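Local structure of Lmo0741 protein (Listeria monocytogenes, 4R1H) at residues P11-I16 / I52-A57; Y29-K34 / E77-I82. The protein probably binds DNA as a winged helix-turn-helix transcriptional regulator of the GntR family. All coordinates share one frame; numbering follows the deposited sequence.

Overall arrangement
Contact 1 packs two helices of the winged helix-turn-helix together, while contact 2 joins the loop after helix 12-25 to the start of helix 79-103. Their segments alternate along the chain: 11-16, then 29-34, then 52-57, then 77-82. Contact 1 is the more buried of the two and sets the start of helix 12-25 against helix 49-61. Contact 2 lies at the surface, just after the two-stranded antiparallel sheet of 65-68 and 72-75. Their centres are 19 Å apart and their nearest atoms about 6 Å, without touching. Contact 1 thus belongs to the helical core, while contact 2 marks where the chain leaves the wing for the C-terminal helices.

Contact 1 (P11-I16 / I52-A57); sequences PIYKQI and IQRAYA
Arg54 lays its side chain over one face of the Tyr13 ring, and every step meets the tyrosine. Its CB lies 4.1 Å from Tyr13 CB. With CG anti to the backbone N (chi1 -168°) the chain sets out over the ring, and CG reaches Tyr13 CD2. Arg54 CD then sits above the ring centre, 3.6 Å from the centroid, in a CH-pi contact. Next, Arg54 NE comes 3.6 Å from Tyr13 CZ, and the guanidinium passes over the phenol end with Arg54 CZ 3.9 Å from Tyr13 OH. At the tip, Arg54 NH1 lies by Tyr13 CE1 (3.9 Å) and NH2 by Tyr13 OH (4.0 Å). The two planes are 7° apart, a flat stack whose cation-pi component is off-centre. Deeper in, Ala55 CB touches Tyr13 O and, in the modelled conformer of Ile16, Ile16 CG2 at 3.9 Å; that methyl also meets Ile52 CD1. Val47 and Leu45 extend this apolar layer between helices 12-25 and 49-61, whose segments 12-16 and 52-57 cross at -56°. The contact thus grades from aliphatic packing inside to a stacked cation at the surface, held by dispersion and probably some electrostatic attraction to the ring rather than by hydrogen bonds.

Contact 2 (Y29-K34 / E77-I82); sequences YEAGDK and EDKRRI
Ala31 presents its methyl group to Glu77, Lys79 and Ile82, and this one carbon takes part in three of the four residue contacts. Ala31 CB comes 3.8 Å from Glu77 CA, so the first meeting is of side chain with backbone. Ile82 CD1 reaches the same methyl at 3.8 Å, placed there by an extended chi2 of 171°. The bend at chi2 turns Lys79 CD toward Ala31 CB, and the chain beyond it carries Lys79 NZ to 4.0 Å from that methyl. Glu77 is the other large contributor: its CB rests 4.1 Å from Gly32 CA, while its carboxylate leads away from the loop. Gly32 belongs to a type II turn from Glu30 to Asp33, with a positive phi of 91° at which a side chain would press on the preceding carbonyl. Asp33 OD2 braces the turn by accepting from Glu30 N at 2.7 Å, the N-H arriving from above the carboxylate plane. Across the contact, Asp78 N-caps helix 79-103 through its OD2, which takes Arg81 N. Ile82 also packs on Leu75 of strand 72-75 and Ile24 of helix 12-25, and Asp33 bonds by its backbone to Leu75, so the turn lies beside the strand where the chain passes from the wing into helix 79-103.

Contact 1 (P11-I16 / I52-A57)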
loop_
_atom_site.group_PDB
_atom_site.type_symbol
_atom_site.label_atom_id
_atom_site.label_comp_id
_atom_site.label_asym_id
_atom_site.label_seq_id
_atom_site.Cartn_x
_atom_site.Cartn_y
_atom_site.Cartn_z
ATOM N N PRO A 11 5.503 -11.848 4.992
ATOM C CA PRO A 11 5.737 -13.267 4.812
ATOM C C PRO A 11 5.625 -13.700 3.366
ATOM O O PRO A 11 4.695 -13.269 2.641
ATOM C CB PRO A 11 4.637 -13.924 5.654
ATOM C CG PRO A 11 4.276 -12.906 6.666
ATOM C CD PRO A 11 4.362 -11.622 5.898
ATOM N N ILE A 12 6.508 -14.582 2.958
ATOM C CA ILE A 12 6.480 -15.041 1.570
ATOM C C ILE A 12 5.237 -15.862 1.236
ATOM O O ILE A 12 4.647 -15.618 0.177
ATOM C CB ILE A 12 7.716 -15.861 1.166
ATOM C CG1 ILE A 12 9.026 -15.089 1.348
ATOM C CG2 ILE A 12 7.646 -16.297 -0.307
ATOM C CD1 ILE A 12 9.033 -13.727 0.690
ATOM N N TYR A 13 4.816 -16.807 2.090
ATOM C CA TYR A 13 3.602 -17.559 1.717
ATOM C C TYR A 13 2.397 -16.666 1.494
ATOM O O TYR A 13 1.524 -16.985 0.622
ATOM C CB TYR A 13 3.275 -18.695 2.673
ATOM C CG TYR A 13 2.520 -18.239 3.865
ATOM C CD1 TYR A 13 3.193 -17.803 4.991
ATOM C CD2 TYR A 13 1.113 -18.317 3.916
ATOM C CE1 TYR A 13 2.516 -17.386 6.123
ATOM C CE2 TYR A 13 0.428 -17.901 5.049
ATOM C CZ TYR A 13 1.129 -17.494 6.176
ATOM O OH TYR A 13 0.465 -17.063 7.312
ATOM N N LYS A 14 2.284 -15.554 2.207
ATOM C CA LYS A 14 1.111 -14.696 2.021
ATOM C C LYS A 14 1.217 -13.999 0.655
ATOM O O LYS A 14 0.208 -13.702 0.046
ATOM C CB LYS A 14 1.021 -13.645 3.114
ATOM C CG LYS A 14 0.542 -14.209 4.437
ATOM C CD LYS A 14 -0.955 -14.531 4.418
ATOM C CE LYS A 14 -1.520 -14.450 5.850
ATOM N NZ LYS A 14 -2.858 -15.108 5.978
ATOM N N GLN A 15 2.437 -13.702 0.203
ATOM C CA GLN A 15 2.615 -13.136 -1.118
ATOM C C GLN A 15 2.259 -14.104 -2.249
ATOM O O GLN A 15 1.719 -13.695 -3.317
ATOM C CB GLN A 15 4.024 -12.618 -1.325
ATOM C CG GLN A 15 4.300 -11.470 -0.392
ATOM C CD GLN A 15 5.713 -10.974 -0.512
ATOM O OE1 GLN A 15 6.049 -10.344 -1.513
ATOM N NE2 GLN A 15 6.555 -11.235 0.515
ATOM N N ILE A 16 2.537 -15.369 -2.012
ATOM C CA ILE A 16 2.170 -16.408 -2.935
ATOM C C ILE A 16 0.660 -16.565 -2.920
ATOM O O ILE A 16 0.062 -16.783 -3.982
ATOM C CB ILE A 16 2.833 -17.771 -2.632
ATOM C CG1 ILE A 16 4.382 -17.683 -2.552
ATOM C CG2 ILE A 16 2.416 -18.822 -3.674
ATOM C CD1 ILE A 16 5.125 -17.640 -3.871
ATOM N N ILE A 52 5.048 -22.883 -0.815
ATOM C CA ILE A 52 3.891 -23.150 -1.674
ATOM C C ILE A 52 2.887 -24.048 -0.899
ATOM O O ILE A 52 1.695 -23.867 -0.950
ATOM C CB ILE A 52 4.286 -23.914 -2.922
ATOM C CG1 ILE A 52 5.354 -23.155 -3.726
ATOM C CG2 ILE A 52 3.045 -24.219 -3.749
ATOM C CD1 ILE A 52 4.900 -21.863 -4.281
ATOM N N GLN A 53 3.410 -25.063 -0.213
ATOM C CA GLN A 53 2.573 -25.944 0.561
ATOM C C GLN A 53 1.783 -25.123 1.514
ATOM O O GLN A 53 0.588 -25.395 1.692
ATOM C CB GLN A 53 3.415 -26.920 1.415
ATOM C CG GLN A 53 3.880 -28.127 0.679
ATOM C CD GLN A 53 4.838 -28.976 1.504
ATOM O OE1 GLN A 53 5.342 -28.551 2.517
ATOM N NE2 GLN A 53 5.110 -30.173 1.033
ATOM N N ARG A 54 2.417 -24.125 2.163
ATOM C CA ARG A 54 1.687 -23.357 3.179
ATOM C C ARG A 54 0.615 -22.507 2.494
ATOM O O ARG A 54 -0.533 -22.396 3.018
ATOM C CB ARG A 54 2.545 -22.429 4.066
ATOM C CG ARG A 54 1.699 -21.958 5.241
ATOM C CD ARG A 54 2.378 -21.168 6.270
ATOM N NE ARG A 54 1.503 -20.884 7.428
ATOM C CZ ARG A 54 1.955 -20.423 8.615
ATOM N NH1 ARG A 54 3.249 -20.113 8.833
ATOM N NH2 ARG A 54 1.099 -20.233 9.614
ATOM N N ALA A 55 0.971 -21.937 1.349
ATOM C CA ALA A 55 0.018 -21.091 0.582
ATOM C C ALA A 55 -1.202 -21.940 0.107
ATOM O O ALA A 55 -2.361 -21.534 0.290
ATOM C CB ALA A 55 0.703 -20.489 -0.631
ATOM N N TYR A 56 -0.919 -23.125 -0.439
ATOM C CA TYR A 56 -1.978 -24.060 -0.837
ATOM C C TYR A 56 -2.844 -24.463 0.360
ATOM O O TYR A 56 -4.065 -24.498 0.253
ATOM C CB TYR A 56 -1.394 -25.246 -1.566
ATOM C CG TYR A 56 -1.059 -25.018 -3.014
ATOM C CD1 TYR A 56 -1.192 -23.767 -3.609
ATOM C CD2 TYR A 56 -0.682 -26.089 -3.836
ATOM C CE1 TYR A 56 -0.975 -23.610 -4.983
ATOM C CE2 TYR A 56 -0.471 -25.953 -5.191
ATOM C CZ TYR A 56 -0.623 -24.703 -5.783
ATOM O OH TYR A 56 -0.382 -24.584 -7.139
ATOM N N ALA A 57 -2.249 -24.717 1.534
ATOM C CA ALA A 57 -3.044 -24.962 2.733
ATOM C C ALA A 57 -3.998 -23.872 3.112
ATOM O O ALA A 57 -5.158 -24.135 3.415
ATOM C CB ALA A 57 -2.153 -25.286 3.942
#

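Contact 2 (Y29-K34 / E77-I82)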
loop_
_atom_site.group_PDB
_atom_site.type_symbol
_atom_site.label_atom_id
_atom_site.label_comp_id
_atom_site.label_asym_id
_atom_site.label_seq_id
_atom_site.Cartn_x
_atom_site.Cartn_y
_atom_site.Cartn_z
ATOM N N TYR A 29 -6.801 -18.619 -14.074
ATOM C CA TYR A 29 -7.287 -19.928 -13.685
ATOM C C TYR A 29 -8.816 -19.791 -13.729
ATOM O O TYR A 29 -9.381 -18.863 -13.119
ATOM C CB TYR A 29 -6.813 -20.304 -12.267
ATOM C CG TYR A 29 -5.295 -20.307 -11.946
ATOM C CD1 TYR A 29 -4.301 -20.272 -12.934
ATOM C CD2 TYR A 29 -4.873 -20.393 -10.635
ATOM C CE1 TYR A 29 -2.939 -20.294 -12.589
ATOM C CE2 TYR A 29 -3.518 -20.422 -10.283
ATOM C CZ TYR A 29 -2.541 -20.375 -11.252
ATOM O OH TYR A 29 -1.173 -20.435 -10.839
ATOM N N GLU A 30 -9.529 -20.649 -14.478
ATOM C CA GLU A 30 -10.992 -20.587 -14.472
ATOM C C GLU A 30 -11.561 -21.612 -13.470
ATOM O O GLU A 30 -10.911 -22.586 -13.126
ATOM C CB GLU A 30 -11.595 -20.740 -15.890
ATOM C CG GLU A 30 -11.065 -19.774 -16.976
ATOM C CD GLU A 30 -11.625 -18.343 -16.928
ATOM O OE1 GLU A 30 -12.462 -18.043 -16.042
ATOM O OE2 GLU A 30 -11.220 -17.495 -17.783
ATOM N N ALA A 31 -12.762 -21.332 -12.998
ATOM C CA ALA A 31 -13.404 -22.099 -11.966
ATOM C C ALA A 31 -13.389 -23.557 -12.367
ATOM O O ALA A 31 -13.716 -23.894 -13.530
ATOM C CB ALA A 31 -14.818 -21.574 -11.739
ATOM N N GLY A 32 -12.954 -24.408 -11.448
ATOM C CA GLY A 32 -12.905 -25.832 -11.651
ATOM C C GLY A 32 -11.592 -26.312 -12.226
ATOM O O GLY A 32 -11.367 -27.493 -12.259
ATOM N N ASP A 33 -10.708 -25.406 -12.647
ATOM C CA ASP A 33 -9.425 -25.822 -13.309
ATOM C C ASP A 33 -8.460 -26.519 -12.386
ATOM O O ASP A 33 -8.380 -26.191 -11.197
ATOM C CB ASP A 33 -8.657 -24.579 -13.889
ATOM C CG ASP A 33 -9.229 -24.072 -15.239
ATOM O OD1 ASP A 33 -10.052 -24.779 -15.814
ATOM O OD2 ASP A 33 -8.857 -22.961 -15.712
ATOM N N LYS A 34 -7.704 -27.469 -12.944
ATOM C CA LYS A 34 -6.585 -28.101 -12.255
ATOM C C LYS A 34 -5.438 -27.090 -12.079
ATOM O O LYS A 34 -5.138 -26.334 -12.998
ATOM C CB LYS A 34 -6.093 -29.306 -13.052
ATOM C CG LYS A 34 -4.952 -30.019 -12.368
ATOM C CD LYS A 34 -4.844 -31.417 -12.938
ATOM C CE LYS A 34 -3.830 -32.191 -12.154
ATOM N NZ LYS A 34 -3.532 -33.433 -12.908
ATOM N N GLU A 77 -15.228 -24.470 -8.141
ATOM C CA GLU A 77 -16.098 -24.160 -9.224
ATOM C C GLU A 77 -17.250 -23.248 -8.784
ATOM O O GLU A 77 -18.110 -22.893 -9.611
ATOM C CB GLU A 77 -16.599 -25.500 -9.889
ATOM C CG GLU A 77 -17.752 -26.062 -9.116
ATOM C CD GLU A 77 -17.377 -26.766 -7.815
ATOM O OE1 GLU A 77 -16.259 -26.650 -7.315
ATOM O OE2 GLU A 77 -18.276 -27.515 -7.325
ATOM N N ASP A 78 -17.265 -22.815 -7.499
ATOM C CA ASP A 78 -18.313 -22.017 -6.957
ATOM C C ASP A 78 -18.050 -20.547 -7.355
ATOM O O ASP A 78 -17.130 -19.907 -6.851
ATOM C CB ASP A 78 -18.430 -22.151 -5.432
ATOM C CG ASP A 78 -19.622 -21.408 -4.894
ATOM O OD1 ASP A 78 -20.770 -21.918 -4.980
ATOM O OD2 ASP A 78 -19.525 -20.256 -4.508
ATOM N N LYS A 79 -18.848 -20.031 -8.270
ATOM C CA LYS A 79 -18.606 -18.671 -8.782
ATOM C C LYS A 79 -18.787 -17.605 -7.724
ATOM O O LYS A 79 -18.057 -16.602 -7.733
ATOM C CB LYS A 79 -19.508 -18.334 -9.958
ATOM C CG LYS A 79 -19.476 -19.294 -11.145
ATOM C CD LYS A 79 -18.234 -19.246 -12.034
ATOM C CE LYS A 79 -18.614 -19.652 -13.467
ATOM N NZ LYS A 79 -17.389 -19.784 -14.304
ATOM N N ARG A 80 -19.755 -17.766 -6.827
ATOM C CA ARG A 80 -19.951 -16.776 -5.800
ATOM C C ARG A 80 -18.722 -16.711 -4.912
ATOM O O ARG A 80 -18.374 -15.591 -4.447
ATOM C CB ARG A 80 -21.187 -17.082 -4.943
ATOM C CG ARG A 80 -22.534 -16.968 -5.655
ATOM C CD ARG A 80 -23.165 -15.619 -5.350
ATOM N NE ARG A 80 -24.384 -15.474 -6.107
ATOM C CZ ARG A 80 -25.594 -15.835 -5.681
ATOM N NH1 ARG A 80 -25.775 -16.340 -4.459
ATOM N NH2 ARG A 80 -26.642 -15.684 -6.484
ATOM N N ARG A 81 -18.045 -17.852 -4.657
ATOM C CA ARG A 81 -16.863 -17.809 -3.796
ATOM C C ARG A 81 -15.748 -16.954 -4.402
ATOM O O ARG A 81 -14.989 -16.255 -3.705
ATOM C CB ARG A 81 -16.265 -19.191 -3.478
ATOM C CG ARG A 81 -15.040 -19.147 -2.609
ATOM C CD ARG A 81 -15.436 -18.725 -1.229
ATOM N NE ARG A 81 -14.299 -18.629 -0.318
ATOM C CZ ARG A 81 -13.566 -17.518 -0.149
ATOM N NH1 ARG A 81 -13.780 -16.433 -0.917
ATOM N NH2 ARG A 81 -12.565 -17.493 0.716
ATOM N N ILE A 82 -15.603 -17.060 -5.703
ATOM C CA ILE A 82 -14.578 -16.333 -6.412
ATOM C C ILE A 82 -14.964 -14.821 -6.495
ATOM O O ILE A 82 -14.049 -13.947 -6.356
ATOM C CB ILE A 82 -14.405 -16.860 -7.826
ATOM C CG1 ILE A 82 -13.795 -18.301 -7.749
ATOM C CG2 ILE A 82 -13.475 -15.947 -8.627
ATOM C CD1 ILE A 82 -13.763 -19.025 -9.081
#